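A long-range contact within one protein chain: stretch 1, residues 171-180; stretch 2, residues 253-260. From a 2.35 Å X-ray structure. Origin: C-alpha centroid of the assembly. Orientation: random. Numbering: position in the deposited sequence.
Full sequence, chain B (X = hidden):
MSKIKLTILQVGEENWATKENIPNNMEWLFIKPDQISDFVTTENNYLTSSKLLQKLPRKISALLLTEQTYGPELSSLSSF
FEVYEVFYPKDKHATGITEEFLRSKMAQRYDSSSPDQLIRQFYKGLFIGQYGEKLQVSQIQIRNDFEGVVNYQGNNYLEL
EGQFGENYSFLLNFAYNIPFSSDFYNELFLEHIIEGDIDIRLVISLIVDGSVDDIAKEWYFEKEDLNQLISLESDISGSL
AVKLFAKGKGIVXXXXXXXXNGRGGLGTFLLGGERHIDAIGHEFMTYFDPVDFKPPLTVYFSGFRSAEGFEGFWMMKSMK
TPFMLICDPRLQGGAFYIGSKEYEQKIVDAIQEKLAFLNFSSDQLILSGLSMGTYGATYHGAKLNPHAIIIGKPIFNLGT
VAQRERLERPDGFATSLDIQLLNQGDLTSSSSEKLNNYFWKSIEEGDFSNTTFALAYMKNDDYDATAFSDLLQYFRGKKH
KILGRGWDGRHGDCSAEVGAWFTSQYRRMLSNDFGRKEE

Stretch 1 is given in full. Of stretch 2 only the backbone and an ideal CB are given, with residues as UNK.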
# COMPACT_ATOMS: atom_id res chain seq x y z
N LEU B 171 8.97 -18.93 23.81
CA LEU B 171 8.08 -18.02 24.52
C LEU B 171 6.63 -18.16 24.08
O LEU B 171 5.74 -18.19 24.94
CB LEU B 171 8.53 -16.57 24.33
CG LEU B 171 7.58 -15.56 24.96
CD1 LEU B 171 7.45 -15.78 26.47
CD2 LEU B 171 8.03 -14.15 24.66
N LEU B 172 6.37 -18.26 22.77
CA LEU B 172 5.00 -18.28 22.26
C LEU B 172 5.00 -18.81 20.83
O LEU B 172 6.00 -18.76 20.12
CB LEU B 172 4.37 -16.88 22.29
CG LEU B 172 5.05 -15.80 21.44
CD1 LEU B 172 4.43 -15.73 20.04
CD2 LEU B 172 4.94 -14.45 22.14
N ASN B 173 3.84 -19.28 20.40
CA ASN B 173 3.65 -19.62 19.00
C ASN B 173 2.38 -18.96 18.49
O ASN B 173 1.54 -18.47 19.26
CB ASN B 173 3.57 -21.13 18.78
CG ASN B 173 2.36 -21.75 19.48
OD1 ASN B 173 2.44 -22.12 20.65
ND2 ASN B 173 1.24 -21.84 18.76
N PHE B 174 2.26 -18.91 17.16
CA PHE B 174 1.01 -18.56 16.51
C PHE B 174 0.23 -19.85 16.29
O PHE B 174 0.81 -20.85 15.84
CB PHE B 174 1.24 -17.82 15.20
CG PHE B 174 1.65 -16.39 15.40
CD1 PHE B 174 2.97 -16.06 15.71
CD2 PHE B 174 0.71 -15.37 15.33
CE1 PHE B 174 3.35 -14.73 15.93
CE2 PHE B 174 1.08 -14.04 15.53
CZ PHE B 174 2.41 -13.72 15.84
N ALA B 175 -1.06 -19.83 16.63
CA ALA B 175 -1.88 -21.04 16.52
C ALA B 175 -2.15 -21.45 15.07
O ALA B 175 -2.26 -22.66 14.79
CB ALA B 175 -3.22 -20.83 17.24
N TYR B 176 -2.25 -20.50 14.15
CA TYR B 176 -2.67 -20.82 12.79
C TYR B 176 -1.50 -20.81 11.81
O TYR B 176 -0.43 -20.28 12.08
CB TYR B 176 -3.75 -19.85 12.32
CG TYR B 176 -5.04 -20.10 13.05
CD1 TYR B 176 -5.90 -21.11 12.65
CD2 TYR B 176 -5.37 -19.36 14.18
CE1 TYR B 176 -7.07 -21.36 13.33
CE2 TYR B 176 -6.55 -19.60 14.87
CZ TYR B 176 -7.39 -20.60 14.44
OH TYR B 176 -8.57 -20.85 15.14
N ASN B 177 -1.74 -21.41 10.66
CA ASN B 177 -0.72 -21.49 9.63
C ASN B 177 -0.95 -20.43 8.56
O ASN B 177 -2.08 -20.00 8.31
CB ASN B 177 -0.70 -22.88 9.00
CG ASN B 177 -0.41 -23.97 10.04
OD1 ASN B 177 -1.25 -24.83 10.32
ND2 ASN B 177 0.78 -23.90 10.64
N ILE B 178 0.15 -20.03 7.93
CA ILE B 178 0.16 -18.99 6.91
C ILE B 178 0.37 -19.66 5.56
O ILE B 178 1.40 -20.32 5.37
CB ILE B 178 1.27 -17.97 7.18
CG1 ILE B 178 1.11 -17.36 8.57
CG2 ILE B 178 1.25 -16.88 6.13
CD1 ILE B 178 2.23 -16.43 8.95
N PRO B 179 -0.56 -19.51 4.62
CA PRO B 179 -0.36 -20.08 3.28
C PRO B 179 0.95 -19.60 2.68
O PRO B 179 1.27 -18.41 2.69
CB PRO B 179 -1.56 -19.55 2.49
CG PRO B 179 -2.58 -19.17 3.54
CD PRO B 179 -1.78 -18.69 4.70
N PHE B 180 1.72 -20.53 2.16
CA PHE B 180 3.02 -20.25 1.56
C PHE B 180 2.96 -20.67 0.10
O PHE B 180 2.73 -21.84 -0.20
CB PHE B 180 4.13 -20.99 2.31
CG PHE B 180 5.51 -20.69 1.81
CD1 PHE B 180 6.01 -21.33 0.69
CD2 PHE B 180 6.30 -19.77 2.47
CE1 PHE B 180 7.28 -21.06 0.23
CE2 PHE B 180 7.58 -19.49 2.03
CZ PHE B 180 8.07 -20.14 0.91
N UNK B 253 6.82 -5.91 23.26
CA UNK B 253 5.48 -5.52 22.83
C UNK B 253 5.31 -6.02 21.41
O UNK B 253 6.04 -5.59 20.52
CB UNK B 253 5.27 -4.01 22.92
N UNK B 254 4.35 -6.90 21.20
CA UNK B 254 4.06 -7.45 19.88
C UNK B 254 2.80 -6.83 19.32
O UNK B 254 1.79 -6.72 20.02
CB UNK B 254 3.92 -8.97 19.94
N UNK B 255 2.85 -6.44 18.05
CA UNK B 255 1.66 -6.02 17.35
C UNK B 255 1.30 -7.04 16.28
O UNK B 255 1.73 -8.19 16.34
CB UNK B 255 1.86 -4.63 16.73
N UNK B 256 0.52 -6.63 15.29
CA UNK B 256 0.14 -7.58 14.24
C UNK B 256 1.36 -8.16 13.54
O UNK B 256 2.38 -7.49 13.36
CB UNK B 256 -0.77 -6.90 13.21
N UNK B 257 1.23 -9.41 13.12
CA UNK B 257 2.16 -10.03 12.18
C UNK B 257 1.52 -9.96 10.80
O UNK B 257 0.49 -10.60 10.56
CB UNK B 257 2.49 -11.47 12.57
N UNK B 258 2.13 -9.19 9.90
CA UNK B 258 1.64 -9.03 8.53
C UNK B 258 2.22 -10.12 7.65
O UNK B 258 3.41 -10.42 7.73
CB UNK B 258 2.00 -7.65 7.98
N UNK B 259 1.39 -10.63 6.74
CA UNK B 259 1.88 -11.49 5.67
C UNK B 259 1.31 -11.02 4.34
O UNK B 259 0.13 -10.70 4.25
CB UNK B 259 1.51 -12.95 5.93
N UNK B 260 2.16 -10.96 3.31
CA UNK B 260 1.82 -10.32 2.04
C UNK B 260 2.33 -11.13 0.86
O UNK B 260 3.38 -11.80 0.95
CB UNK B 260 2.39 -8.90 1.99

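Stretch 2 runs as one extended strand past the apolar side chains of stretch 1, and no hydrogen bond crosses between them. Even at the closest pairing of the two backbones, CA of I178 and CA of the residue at 259 are too far apart for the main chains to touch, so whatever contact exists must be built by side chains.

Position 253 starts the run with CA-to-CB out of reach of stretch 1 and nothing within 5.5 Å of its ideal CB. Almost anything compatible with a strand would fit as far as this contact is concerned; the deposited residue is K253, with chi1 m, chi2 and chi3 t and chi4 p, which takes no part.

At 254 the CB points toward stretch 1, yet it too finds nothing within 5.5 Å. The nearest backbone is that of L172, 11.1 Å away from CA to CA, and what L172 offers across the gap is a pair of methyls. A short side chain would leave the space unbridged; a leucine, isoleucine, methionine or phenylalanine could reach into it. The residue is L254, chi1 m and chi2 t, and its CD1 meets CD2 of L172 at 3.6 Å, two branched tips touching across a wide backbone separation.

Position 255 has phi/psi of -111/-159, a pairing open to glycine but not peculiar to it. Its ideal CB meets nothing in stretch 1, so the contact asks for no side chain here, and the residue is G255. At 256 the CB points away; phi of -58 suits proline among many others, and P256 is found.

Position 257 is more tightly specified. Its CB points toward stretch 1 and lies 4.0 Å from CZ of F174, with I178 further along the same side. An aliphatic side chain of moderate length suits an aromatic face next to a methyl-bearing neighbour; methionine or isoleucine might serve as well as leucine. The deposited L257, chi1 t and chi2 p, places CD2 over the F174 ring, 4.0 Å from its centroid and only 13° off the normal, a CH-pi contact. The same CD2 comes 4.1 Å from CD1 of I178, so one methyl serves both neighbours.

At 258 the CB points away again, as alternation in a strand predicts, and stretch 1 sets no rule. H258 turns from the contact and finds hydrogen-bonding partners elsewhere in the structure.

Position 259 faces stretch 1, its ideal CB 3.9 Å from CG2 of I178. A compact aliphatic would fit beside that methyl, but P179 lies farther out, so a long side chain could cover both; no acidic group of stretch 1 demands a charge. The choice is R259, chi1 p, whose aliphatic part packs on I178 while its guanidinium reaches P179. Its CD packs 3.7 Å from CG2 of I178, and the flat guanidinium extends until P179 CD sits over one face, 3.8 Å from NH2. Polar needs of NH1 and NH2 are met by hydrogen bonds elsewhere in the structure.

Position 260 is out of reach, and stretch 1 leaves it free. R260 occupies it, its guanidinium hydrogen-bonded elsewhere in the structure.

Stretch 2 253-260: KLGPLHRR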
# COMPACT_ATOMS: atom_id res chain seq x y z
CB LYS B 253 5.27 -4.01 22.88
CG LYS B 253 5.34 -3.38 24.25
CD LYS B 253 4.53 -2.07 24.28
CE LYS B 253 4.70 -1.29 25.59
NZ LYS B 253 6.03 -0.61 25.72
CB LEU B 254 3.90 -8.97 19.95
CG LEU B 254 5.15 -9.68 20.46
CD1 LEU B 254 4.84 -11.12 20.80
CD2 LEU B 254 6.26 -9.60 19.42
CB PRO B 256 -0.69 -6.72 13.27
CG PRO B 256 -1.05 -5.49 14.04
CD PRO B 256 0.06 -5.26 15.00
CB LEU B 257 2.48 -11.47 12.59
CG LEU B 257 3.10 -12.36 11.52
CD1 LEU B 257 4.49 -11.83 11.16
CD2 LEU B 257 3.19 -13.82 11.99
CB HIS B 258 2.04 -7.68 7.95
CG HIS B 258 1.55 -6.51 8.73
ND1 HIS B 258 0.41 -5.81 8.39
CD2 HIS B 258 2.06 -5.89 9.82
CE1 HIS B 258 0.23 -4.82 9.24
NE2 HIS B 258 1.22 -4.84 10.12
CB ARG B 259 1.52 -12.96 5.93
CG ARG B 259 0.03 -13.28 5.91
CD ARG B 259 -0.29 -13.94 4.60
NE ARG B 259 -1.61 -14.53 4.60
CZ ARG B 259 -2.23 -14.96 3.51
NH1 ARG B 259 -1.65 -14.86 2.32
NH2 ARG B 259 -3.44 -15.50 3.61
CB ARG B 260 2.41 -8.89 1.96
CG ARG B 260 1.80 -7.93 2.98
CD ARG B 260 2.62 -6.65 3.20
NE ARG B 260 2.09 -5.89 4.33
CZ ARG B 260 2.83 -5.17 5.16
NH1 ARG B 260 4.14 -5.08 4.97
NH2 ARG B 260 2.25 -4.51 6.16
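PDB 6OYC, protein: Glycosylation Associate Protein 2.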